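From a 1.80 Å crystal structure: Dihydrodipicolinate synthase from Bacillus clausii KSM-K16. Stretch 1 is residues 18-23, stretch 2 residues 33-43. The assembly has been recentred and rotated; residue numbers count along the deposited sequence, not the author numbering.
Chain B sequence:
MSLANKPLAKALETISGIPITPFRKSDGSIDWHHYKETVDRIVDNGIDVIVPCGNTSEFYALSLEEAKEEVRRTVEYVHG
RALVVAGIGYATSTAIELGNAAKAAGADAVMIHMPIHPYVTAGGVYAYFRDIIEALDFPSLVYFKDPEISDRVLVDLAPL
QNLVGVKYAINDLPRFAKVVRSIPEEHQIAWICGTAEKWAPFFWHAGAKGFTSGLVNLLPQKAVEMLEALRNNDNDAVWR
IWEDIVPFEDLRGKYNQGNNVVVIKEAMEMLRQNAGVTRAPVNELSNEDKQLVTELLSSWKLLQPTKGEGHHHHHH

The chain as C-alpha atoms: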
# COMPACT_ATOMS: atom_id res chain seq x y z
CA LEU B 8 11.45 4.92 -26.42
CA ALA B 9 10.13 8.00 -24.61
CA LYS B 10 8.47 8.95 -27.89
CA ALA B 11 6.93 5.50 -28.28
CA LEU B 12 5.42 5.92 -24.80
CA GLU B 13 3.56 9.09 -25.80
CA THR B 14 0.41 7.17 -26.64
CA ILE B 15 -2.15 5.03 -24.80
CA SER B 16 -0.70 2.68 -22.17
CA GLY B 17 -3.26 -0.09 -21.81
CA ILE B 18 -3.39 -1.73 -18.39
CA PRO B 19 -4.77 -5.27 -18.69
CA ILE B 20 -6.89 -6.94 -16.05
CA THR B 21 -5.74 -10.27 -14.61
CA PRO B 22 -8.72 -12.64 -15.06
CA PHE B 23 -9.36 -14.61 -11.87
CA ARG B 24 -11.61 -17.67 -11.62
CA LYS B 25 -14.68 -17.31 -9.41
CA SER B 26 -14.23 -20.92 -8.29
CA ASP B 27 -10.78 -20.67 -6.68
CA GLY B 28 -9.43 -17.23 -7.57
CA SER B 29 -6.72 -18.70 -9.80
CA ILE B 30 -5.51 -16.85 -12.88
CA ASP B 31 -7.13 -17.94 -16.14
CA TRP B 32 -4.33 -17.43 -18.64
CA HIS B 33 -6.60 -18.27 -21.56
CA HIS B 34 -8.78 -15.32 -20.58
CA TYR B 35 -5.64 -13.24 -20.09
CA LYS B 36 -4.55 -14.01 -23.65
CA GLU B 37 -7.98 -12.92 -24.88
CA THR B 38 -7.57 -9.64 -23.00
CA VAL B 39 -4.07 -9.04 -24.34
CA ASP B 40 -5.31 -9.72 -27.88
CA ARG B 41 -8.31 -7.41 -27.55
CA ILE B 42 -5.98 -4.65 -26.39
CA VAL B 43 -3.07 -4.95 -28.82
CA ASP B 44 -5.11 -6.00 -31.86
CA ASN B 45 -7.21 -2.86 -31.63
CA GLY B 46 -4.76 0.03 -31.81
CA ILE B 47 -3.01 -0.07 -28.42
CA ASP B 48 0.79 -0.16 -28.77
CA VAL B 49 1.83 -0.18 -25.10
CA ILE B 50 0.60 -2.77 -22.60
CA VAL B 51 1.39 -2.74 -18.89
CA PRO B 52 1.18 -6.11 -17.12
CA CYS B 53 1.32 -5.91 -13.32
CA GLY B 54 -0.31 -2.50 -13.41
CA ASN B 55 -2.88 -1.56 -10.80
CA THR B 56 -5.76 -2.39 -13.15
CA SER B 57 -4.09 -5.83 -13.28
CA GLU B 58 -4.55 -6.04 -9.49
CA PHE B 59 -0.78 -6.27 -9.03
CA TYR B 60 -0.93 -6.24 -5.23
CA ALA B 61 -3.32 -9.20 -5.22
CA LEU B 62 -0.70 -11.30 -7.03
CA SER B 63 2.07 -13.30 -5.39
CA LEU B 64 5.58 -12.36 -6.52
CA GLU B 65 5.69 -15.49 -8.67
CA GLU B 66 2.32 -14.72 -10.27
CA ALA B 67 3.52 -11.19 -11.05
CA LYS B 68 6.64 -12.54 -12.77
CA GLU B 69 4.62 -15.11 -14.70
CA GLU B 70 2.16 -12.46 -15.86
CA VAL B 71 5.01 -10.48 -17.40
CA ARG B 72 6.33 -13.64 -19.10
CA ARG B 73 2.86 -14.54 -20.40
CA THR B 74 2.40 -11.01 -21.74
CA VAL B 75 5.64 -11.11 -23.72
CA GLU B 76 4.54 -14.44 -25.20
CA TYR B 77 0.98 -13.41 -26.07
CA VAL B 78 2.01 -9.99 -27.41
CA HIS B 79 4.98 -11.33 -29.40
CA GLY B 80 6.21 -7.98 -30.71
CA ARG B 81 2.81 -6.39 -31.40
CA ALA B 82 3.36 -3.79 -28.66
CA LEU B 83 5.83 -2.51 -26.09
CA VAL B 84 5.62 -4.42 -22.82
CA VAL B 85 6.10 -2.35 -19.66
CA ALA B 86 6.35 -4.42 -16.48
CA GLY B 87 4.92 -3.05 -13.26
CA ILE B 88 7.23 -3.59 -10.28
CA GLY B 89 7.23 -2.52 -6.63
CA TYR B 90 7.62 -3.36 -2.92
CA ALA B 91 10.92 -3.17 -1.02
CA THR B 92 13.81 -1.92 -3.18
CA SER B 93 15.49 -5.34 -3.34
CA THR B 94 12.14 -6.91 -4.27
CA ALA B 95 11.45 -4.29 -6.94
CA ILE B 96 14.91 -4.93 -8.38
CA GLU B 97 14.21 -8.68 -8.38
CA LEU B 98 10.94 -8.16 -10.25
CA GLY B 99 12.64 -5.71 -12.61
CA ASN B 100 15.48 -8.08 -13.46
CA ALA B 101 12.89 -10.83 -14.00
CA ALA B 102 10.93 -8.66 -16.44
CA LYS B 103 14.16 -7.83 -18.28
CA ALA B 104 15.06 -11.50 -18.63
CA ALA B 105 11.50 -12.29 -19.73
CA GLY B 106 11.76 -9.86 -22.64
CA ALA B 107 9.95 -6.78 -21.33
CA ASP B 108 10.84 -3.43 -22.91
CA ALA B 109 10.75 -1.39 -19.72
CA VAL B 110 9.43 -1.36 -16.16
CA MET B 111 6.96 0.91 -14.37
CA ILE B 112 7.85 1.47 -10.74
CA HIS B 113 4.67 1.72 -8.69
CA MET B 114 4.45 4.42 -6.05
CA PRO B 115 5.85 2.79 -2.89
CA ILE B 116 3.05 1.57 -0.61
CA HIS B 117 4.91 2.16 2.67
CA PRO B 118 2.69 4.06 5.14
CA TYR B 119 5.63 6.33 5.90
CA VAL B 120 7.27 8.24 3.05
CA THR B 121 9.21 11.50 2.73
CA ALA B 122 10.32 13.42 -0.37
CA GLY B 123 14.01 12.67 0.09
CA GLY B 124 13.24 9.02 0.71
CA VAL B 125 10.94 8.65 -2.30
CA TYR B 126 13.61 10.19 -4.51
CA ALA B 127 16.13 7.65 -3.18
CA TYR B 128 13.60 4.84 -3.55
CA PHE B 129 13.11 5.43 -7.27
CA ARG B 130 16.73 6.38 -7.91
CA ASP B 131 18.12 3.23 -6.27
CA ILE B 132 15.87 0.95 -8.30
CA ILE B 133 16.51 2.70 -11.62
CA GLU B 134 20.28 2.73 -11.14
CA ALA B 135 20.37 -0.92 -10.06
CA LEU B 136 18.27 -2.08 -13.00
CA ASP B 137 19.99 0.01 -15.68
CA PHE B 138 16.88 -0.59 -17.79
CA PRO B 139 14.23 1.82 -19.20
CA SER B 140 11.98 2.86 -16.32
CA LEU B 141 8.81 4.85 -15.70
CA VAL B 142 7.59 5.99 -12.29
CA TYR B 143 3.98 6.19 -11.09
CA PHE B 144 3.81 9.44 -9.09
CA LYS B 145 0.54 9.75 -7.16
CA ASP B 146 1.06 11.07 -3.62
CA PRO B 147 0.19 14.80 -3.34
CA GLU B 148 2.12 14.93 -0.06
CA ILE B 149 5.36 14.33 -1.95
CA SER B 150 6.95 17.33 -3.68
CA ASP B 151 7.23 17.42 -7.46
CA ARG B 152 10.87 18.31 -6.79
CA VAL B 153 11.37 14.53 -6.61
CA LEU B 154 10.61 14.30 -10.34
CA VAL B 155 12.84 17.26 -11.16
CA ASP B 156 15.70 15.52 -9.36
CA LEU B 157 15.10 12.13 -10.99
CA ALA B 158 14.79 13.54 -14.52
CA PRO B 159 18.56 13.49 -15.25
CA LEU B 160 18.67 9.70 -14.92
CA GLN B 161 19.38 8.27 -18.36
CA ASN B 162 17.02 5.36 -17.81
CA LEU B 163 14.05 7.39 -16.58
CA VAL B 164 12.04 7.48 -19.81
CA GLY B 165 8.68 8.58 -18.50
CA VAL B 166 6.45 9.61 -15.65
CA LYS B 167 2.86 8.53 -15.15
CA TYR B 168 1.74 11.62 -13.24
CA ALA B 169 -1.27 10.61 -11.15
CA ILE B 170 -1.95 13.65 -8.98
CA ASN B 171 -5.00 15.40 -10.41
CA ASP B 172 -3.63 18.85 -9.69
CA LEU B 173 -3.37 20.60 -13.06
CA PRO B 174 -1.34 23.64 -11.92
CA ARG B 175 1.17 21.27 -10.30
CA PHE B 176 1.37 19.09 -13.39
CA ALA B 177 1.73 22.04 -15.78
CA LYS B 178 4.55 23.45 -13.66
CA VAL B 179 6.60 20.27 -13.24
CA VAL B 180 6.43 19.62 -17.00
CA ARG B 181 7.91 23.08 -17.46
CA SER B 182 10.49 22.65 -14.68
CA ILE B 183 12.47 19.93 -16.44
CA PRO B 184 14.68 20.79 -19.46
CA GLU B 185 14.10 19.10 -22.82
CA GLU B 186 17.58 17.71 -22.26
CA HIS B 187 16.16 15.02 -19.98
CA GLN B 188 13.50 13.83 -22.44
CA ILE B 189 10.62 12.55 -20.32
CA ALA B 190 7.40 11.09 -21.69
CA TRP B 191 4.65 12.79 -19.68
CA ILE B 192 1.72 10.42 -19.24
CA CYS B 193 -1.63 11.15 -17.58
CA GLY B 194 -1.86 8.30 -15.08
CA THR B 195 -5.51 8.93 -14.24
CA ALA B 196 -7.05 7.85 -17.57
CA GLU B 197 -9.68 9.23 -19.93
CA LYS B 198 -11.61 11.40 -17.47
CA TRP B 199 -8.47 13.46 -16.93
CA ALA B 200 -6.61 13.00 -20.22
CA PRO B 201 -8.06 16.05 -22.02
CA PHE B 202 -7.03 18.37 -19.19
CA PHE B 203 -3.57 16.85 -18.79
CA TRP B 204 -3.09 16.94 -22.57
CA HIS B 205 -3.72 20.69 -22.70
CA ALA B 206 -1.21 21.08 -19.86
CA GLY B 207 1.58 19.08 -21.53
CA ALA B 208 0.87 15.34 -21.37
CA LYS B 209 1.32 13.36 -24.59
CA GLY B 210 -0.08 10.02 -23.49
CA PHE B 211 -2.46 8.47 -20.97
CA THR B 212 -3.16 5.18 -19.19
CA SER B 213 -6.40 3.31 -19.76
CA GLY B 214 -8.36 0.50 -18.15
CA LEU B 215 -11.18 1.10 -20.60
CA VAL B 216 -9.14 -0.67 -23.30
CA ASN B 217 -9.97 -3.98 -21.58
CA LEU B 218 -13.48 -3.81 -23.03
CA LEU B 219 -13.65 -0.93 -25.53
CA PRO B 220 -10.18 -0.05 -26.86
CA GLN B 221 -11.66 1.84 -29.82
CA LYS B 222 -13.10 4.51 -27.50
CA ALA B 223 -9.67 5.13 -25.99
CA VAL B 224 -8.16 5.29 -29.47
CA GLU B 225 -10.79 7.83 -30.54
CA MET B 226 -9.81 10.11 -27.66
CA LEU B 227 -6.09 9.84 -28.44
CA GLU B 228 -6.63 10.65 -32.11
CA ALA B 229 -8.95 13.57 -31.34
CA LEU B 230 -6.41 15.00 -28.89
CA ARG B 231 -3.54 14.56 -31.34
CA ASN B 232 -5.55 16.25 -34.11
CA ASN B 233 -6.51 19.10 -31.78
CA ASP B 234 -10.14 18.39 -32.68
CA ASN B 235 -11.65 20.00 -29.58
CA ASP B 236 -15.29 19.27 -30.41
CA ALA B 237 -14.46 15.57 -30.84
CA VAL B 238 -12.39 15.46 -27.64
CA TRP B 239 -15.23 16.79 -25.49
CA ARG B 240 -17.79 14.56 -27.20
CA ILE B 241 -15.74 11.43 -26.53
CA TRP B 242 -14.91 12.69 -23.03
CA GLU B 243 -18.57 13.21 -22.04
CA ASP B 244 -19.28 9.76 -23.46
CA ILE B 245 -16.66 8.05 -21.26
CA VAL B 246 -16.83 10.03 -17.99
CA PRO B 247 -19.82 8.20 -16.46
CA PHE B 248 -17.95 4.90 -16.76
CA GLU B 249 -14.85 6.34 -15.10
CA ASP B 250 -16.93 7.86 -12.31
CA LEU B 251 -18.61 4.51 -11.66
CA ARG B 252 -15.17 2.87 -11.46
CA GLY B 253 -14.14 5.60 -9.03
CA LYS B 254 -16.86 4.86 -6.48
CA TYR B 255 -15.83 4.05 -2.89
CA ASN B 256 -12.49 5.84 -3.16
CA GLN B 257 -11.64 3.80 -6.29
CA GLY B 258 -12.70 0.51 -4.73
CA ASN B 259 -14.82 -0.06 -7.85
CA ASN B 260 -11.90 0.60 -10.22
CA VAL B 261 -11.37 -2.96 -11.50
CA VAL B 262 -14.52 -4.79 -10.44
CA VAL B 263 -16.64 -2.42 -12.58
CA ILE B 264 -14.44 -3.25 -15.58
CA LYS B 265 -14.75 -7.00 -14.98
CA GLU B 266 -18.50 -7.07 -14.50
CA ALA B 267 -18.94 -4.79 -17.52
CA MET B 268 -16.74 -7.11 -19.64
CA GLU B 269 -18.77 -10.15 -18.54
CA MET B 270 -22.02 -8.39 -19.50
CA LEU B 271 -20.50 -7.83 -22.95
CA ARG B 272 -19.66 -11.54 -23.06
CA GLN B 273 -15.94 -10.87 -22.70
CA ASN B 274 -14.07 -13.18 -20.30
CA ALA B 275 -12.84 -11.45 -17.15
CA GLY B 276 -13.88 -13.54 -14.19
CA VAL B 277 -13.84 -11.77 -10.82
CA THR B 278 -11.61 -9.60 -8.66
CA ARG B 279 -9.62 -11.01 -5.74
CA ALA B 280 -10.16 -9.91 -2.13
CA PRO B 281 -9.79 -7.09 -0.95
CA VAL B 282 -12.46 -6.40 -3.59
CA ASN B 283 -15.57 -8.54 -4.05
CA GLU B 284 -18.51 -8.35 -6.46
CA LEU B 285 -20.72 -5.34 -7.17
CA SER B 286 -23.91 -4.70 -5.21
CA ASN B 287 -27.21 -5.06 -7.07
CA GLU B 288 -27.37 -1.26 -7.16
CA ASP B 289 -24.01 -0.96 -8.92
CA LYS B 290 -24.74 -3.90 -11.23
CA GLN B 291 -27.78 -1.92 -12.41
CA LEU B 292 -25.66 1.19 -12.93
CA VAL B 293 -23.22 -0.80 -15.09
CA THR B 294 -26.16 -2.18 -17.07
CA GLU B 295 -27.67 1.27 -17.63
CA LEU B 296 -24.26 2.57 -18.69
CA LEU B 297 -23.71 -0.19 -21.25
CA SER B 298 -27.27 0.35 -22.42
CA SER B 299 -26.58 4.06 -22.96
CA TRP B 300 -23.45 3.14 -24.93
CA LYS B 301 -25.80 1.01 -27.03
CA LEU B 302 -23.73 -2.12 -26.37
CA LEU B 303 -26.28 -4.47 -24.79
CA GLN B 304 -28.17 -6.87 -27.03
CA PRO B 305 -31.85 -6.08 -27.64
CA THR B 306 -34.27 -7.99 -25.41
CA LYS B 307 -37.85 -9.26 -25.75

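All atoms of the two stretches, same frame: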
# COMPACT_ATOMS: atom_id res chain seq x y z
N ILE B 18 -3.68 -0.95 -19.59
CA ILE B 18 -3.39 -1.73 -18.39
C ILE B 18 -4.38 -2.88 -18.38
O ILE B 18 -5.56 -2.69 -18.10
CB ILE B 18 -3.59 -0.91 -17.09
CG1 ILE B 18 -3.11 0.53 -17.29
CG2 ILE B 18 -2.86 -1.58 -15.94
CD1 ILE B 18 -1.66 0.66 -17.69
N PRO B 19 -3.90 -4.10 -18.65
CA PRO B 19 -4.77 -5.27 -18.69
C PRO B 19 -5.20 -5.78 -17.33
O PRO B 19 -4.47 -5.67 -16.35
CB PRO B 19 -3.91 -6.30 -19.41
CG PRO B 19 -2.54 -6.01 -18.83
CD PRO B 19 -2.49 -4.48 -18.83
N ILE B 20 -6.40 -6.35 -17.28
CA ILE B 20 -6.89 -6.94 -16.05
C ILE B 20 -6.22 -8.31 -15.97
O ILE B 20 -5.66 -8.80 -16.96
CB ILE B 20 -8.40 -7.22 -16.09
CG1 ILE B 20 -8.72 -8.07 -17.33
CG2 ILE B 20 -9.18 -5.92 -16.09
CD1 ILE B 20 -10.03 -8.85 -17.23
N THR B 21 -6.25 -8.92 -14.79
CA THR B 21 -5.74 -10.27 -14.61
C THR B 21 -7.00 -11.07 -14.30
O THR B 21 -7.56 -10.97 -13.20
CB THR B 21 -4.77 -10.40 -13.42
OG1 THR B 21 -3.65 -9.53 -13.61
CG2 THR B 21 -4.27 -11.84 -13.31
N PRO B 22 -7.50 -11.84 -15.28
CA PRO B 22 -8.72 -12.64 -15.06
C PRO B 22 -8.53 -13.66 -13.95
O PRO B 22 -7.57 -14.42 -13.97
CB PRO B 22 -8.93 -13.32 -16.42
CG PRO B 22 -8.27 -12.38 -17.39
CD PRO B 22 -7.02 -11.99 -16.66
N PHE B 23 -9.44 -13.66 -12.97
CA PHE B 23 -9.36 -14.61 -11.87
C PHE B 23 -10.62 -15.46 -11.87
O PHE B 23 -11.72 -14.94 -12.06
CB PHE B 23 -9.26 -13.90 -10.51
CG PHE B 23 -8.02 -13.07 -10.33
CD1 PHE B 23 -6.76 -13.63 -10.49
CD2 PHE B 23 -8.13 -11.73 -9.95
CE1 PHE B 23 -5.61 -12.87 -10.27
CE2 PHE B 23 -6.99 -10.96 -9.72
CZ PHE B 23 -5.73 -11.53 -9.88
N HIS B 33 -5.94 -18.26 -20.26
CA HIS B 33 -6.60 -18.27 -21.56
C HIS B 33 -7.36 -16.95 -21.66
O HIS B 33 -7.32 -16.27 -22.70
CB HIS B 33 -7.58 -19.43 -21.67
CG HIS B 33 -8.31 -19.48 -22.98
ND1 HIS B 33 -7.66 -19.59 -24.19
CD2 HIS B 33 -9.63 -19.43 -23.27
CE1 HIS B 33 -8.55 -19.60 -25.16
NE2 HIS B 33 -9.75 -19.50 -24.63
N HIS B 34 -8.04 -16.57 -20.59
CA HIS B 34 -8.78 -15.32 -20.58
C HIS B 34 -7.81 -14.15 -20.65
O HIS B 34 -8.11 -13.12 -21.25
CB HIS B 34 -9.65 -15.23 -19.32
CG HIS B 34 -10.80 -16.18 -19.31
ND1 HIS B 34 -11.66 -16.30 -18.24
CD2 HIS B 34 -11.26 -17.04 -20.26
CE1 HIS B 34 -12.60 -17.19 -18.53
NE2 HIS B 34 -12.38 -17.65 -19.74
N TYR B 35 -6.64 -14.31 -20.05
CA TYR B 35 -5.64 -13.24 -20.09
C TYR B 35 -5.20 -13.02 -21.53
O TYR B 35 -5.07 -11.88 -21.98
CB TYR B 35 -4.42 -13.60 -19.22
CG TYR B 35 -3.43 -12.46 -19.11
CD1 TYR B 35 -3.79 -11.27 -18.48
CD2 TYR B 35 -2.16 -12.56 -19.66
CE1 TYR B 35 -2.90 -10.20 -18.40
CE2 TYR B 35 -1.26 -11.49 -19.60
CZ TYR B 35 -1.64 -10.31 -18.97
OH TYR B 35 -0.77 -9.25 -18.92
N LYS B 36 -4.96 -14.11 -22.25
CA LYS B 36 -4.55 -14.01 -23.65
C LYS B 36 -5.61 -13.27 -24.46
O LYS B 36 -5.28 -12.45 -25.32
CB LYS B 36 -4.32 -15.41 -24.24
CG LYS B 36 -4.05 -15.41 -25.74
CD LYS B 36 -3.69 -16.81 -26.22
CE LYS B 36 -4.04 -17.00 -27.69
NZ LYS B 36 -3.44 -15.97 -28.56
N GLU B 37 -6.87 -13.57 -24.19
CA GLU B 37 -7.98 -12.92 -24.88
C GLU B 37 -7.96 -11.41 -24.62
O GLU B 37 -8.25 -10.61 -25.51
CB GLU B 37 -9.32 -13.48 -24.40
CG GLU B 37 -9.65 -14.86 -24.95
CD GLU B 37 -10.86 -15.47 -24.27
OE1 GLU B 37 -11.81 -14.72 -23.96
OE2 GLU B 37 -10.87 -16.70 -24.06
N THR B 38 -7.63 -11.04 -23.39
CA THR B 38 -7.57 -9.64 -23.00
C THR B 38 -6.40 -8.95 -23.70
O THR B 38 -6.55 -7.85 -24.25
CB THR B 38 -7.39 -9.52 -21.47
OG1 THR B 38 -8.48 -10.17 -20.82
CG2 THR B 38 -7.36 -8.06 -21.05
N VAL B 39 -5.24 -9.59 -23.68
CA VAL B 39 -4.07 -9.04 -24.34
C VAL B 39 -4.37 -8.83 -25.82
O VAL B 39 -4.05 -7.78 -26.38
CB VAL B 39 -2.86 -9.99 -24.19
CG1 VAL B 39 -1.72 -9.52 -25.09
CG2 VAL B 39 -2.41 -10.02 -22.74
N ASP B 40 -4.97 -9.83 -26.46
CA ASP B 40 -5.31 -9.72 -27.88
C ASP B 40 -6.28 -8.58 -28.15
O ASP B 40 -6.07 -7.79 -29.07
CB ASP B 40 -5.93 -11.03 -28.41
CG ASP B 40 -4.93 -12.17 -28.49
OD1 ASP B 40 -3.71 -11.90 -28.60
OD2 ASP B 40 -5.37 -13.34 -28.48
N ARG B 41 -7.34 -8.48 -27.35
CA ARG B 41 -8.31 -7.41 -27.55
C ARG B 41 -7.64 -6.04 -27.48
O ARG B 41 -7.96 -5.13 -28.25
CB ARG B 41 -9.42 -7.48 -26.50
CG ARG B 41 -10.50 -6.42 -26.70
CD ARG B 41 -11.63 -6.57 -25.69
NE ARG B 41 -12.27 -7.87 -25.78
CZ ARG B 41 -12.12 -8.85 -24.90
NH1 ARG B 41 -11.34 -8.68 -23.84
NH2 ARG B 41 -12.73 -10.01 -25.08
N ILE B 42 -6.69 -5.91 -26.56
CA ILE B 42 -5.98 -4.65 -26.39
C ILE B 42 -5.04 -4.32 -27.55
O ILE B 42 -5.21 -3.31 -28.24
CB ILE B 42 -5.18 -4.65 -25.07
CG1 ILE B 42 -6.15 -4.64 -23.88
CG2 ILE B 42 -4.23 -3.45 -25.02
CD1 ILE B 42 -5.49 -4.78 -22.52
N VAL B 43 -4.06 -5.19 -27.78
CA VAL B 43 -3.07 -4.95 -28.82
C VAL B 43 -3.53 -5.09 -30.26
O VAL B 43 -2.92 -4.51 -31.16
CB VAL B 43 -1.82 -5.84 -28.62
CG1 VAL B 43 -1.23 -5.57 -27.24
CG2 VAL B 43 -2.19 -7.30 -28.77

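What forms the apolar centre of this contact? Two prolines from the extended, irregular segment, Pro19 and Pro22, point their CA-to-CB bonds toward the helix and meet Tyr35, Thr38 and Ile42 there. Pro19 CB lies 3.8 Å from Ile42 CD1 and 4.2 Å from Thr38 CG2, so one ring carbon touches two residues a helical turn apart. Pro19 CB is also 4.2 Å from Tyr35 CE1, and Pro19 CG is 3.7 Å from Tyr35 OH, a van der Waals approach to a hydroxyl whose hydrogen bonding is satisfied elsewhere in the structure. Ile20 adds to this patch: its CA-to-CB bond runs sideways, but with chi1 in p and chi2 in t its end comes nearer the helix, and Ile20 CG1 reaches 4.0 Å from Thr38 CG2. All of these residues are buried.

How does Tyr35 come to touch every residue from Pro19 to Pro22? Its CA-to-CB bond is sideways to the segment, but the t rotamer at chi1 brings the ring nearer, alongside the backbone. Pro22 CD approaches the ring edge, 3.8 Å from Tyr35 CD1, while Thr21 CA sits 4.4 Å from Tyr35 CD1. Carbonyl oxygen Ile20 O also lies at the edge, near the ring plane, 3.4 Å from Tyr35 CE1. That is where a ring carries its slightly positive hydrogens, so the approach is electrostatically reasonable, although it is no substitute for a conventional hydrogen bond: Ile20 O is buried by the contact and has no such partner in the model.

What does the backbone arrangement contribute? The helix is held by its own ladder of i to i+4 bonds, such as Thr38 N to His34 O at 3.0 Å and Ile42 N to Thr38 O at 3.0 Å. The segment lies against one side of it, with Pro22 CA 5.9 Å from Tyr35 CA and Pro19 CA 6.7 Å from Thr38 CA. No hydrogen bond crosses between the stretches. The two prolines lack a backbone NH, and the 343 Å² buried, both sides summed, comes from van der Waals packing, much of it apolar.

Where does the contact give way to polar groups? The Pro22 ring packs close against the helix, touching both side chain and backbone: Pro22 CB is 3.5 Å from His34 CB, and Pro22 CG is 3.7 Å from Tyr35 N and 4.1 Å from Thr38 OG1. Thr38 OG1 lies 3.0 Å from His34 O, within its own helix, while the methyl, Thr38 CG2, is the branch nearer Pro19; both branches adjoin Ile20. The CA-to-CB bond of His34 points toward the segment, but the end of its side chain leads away. Farther round the helix, Lys36 and Asp40 make no contact with the segment; they pair with each other one turn apart, in a salt bridge with Lys36 NZ 3.3 Å from Asp40 OD2.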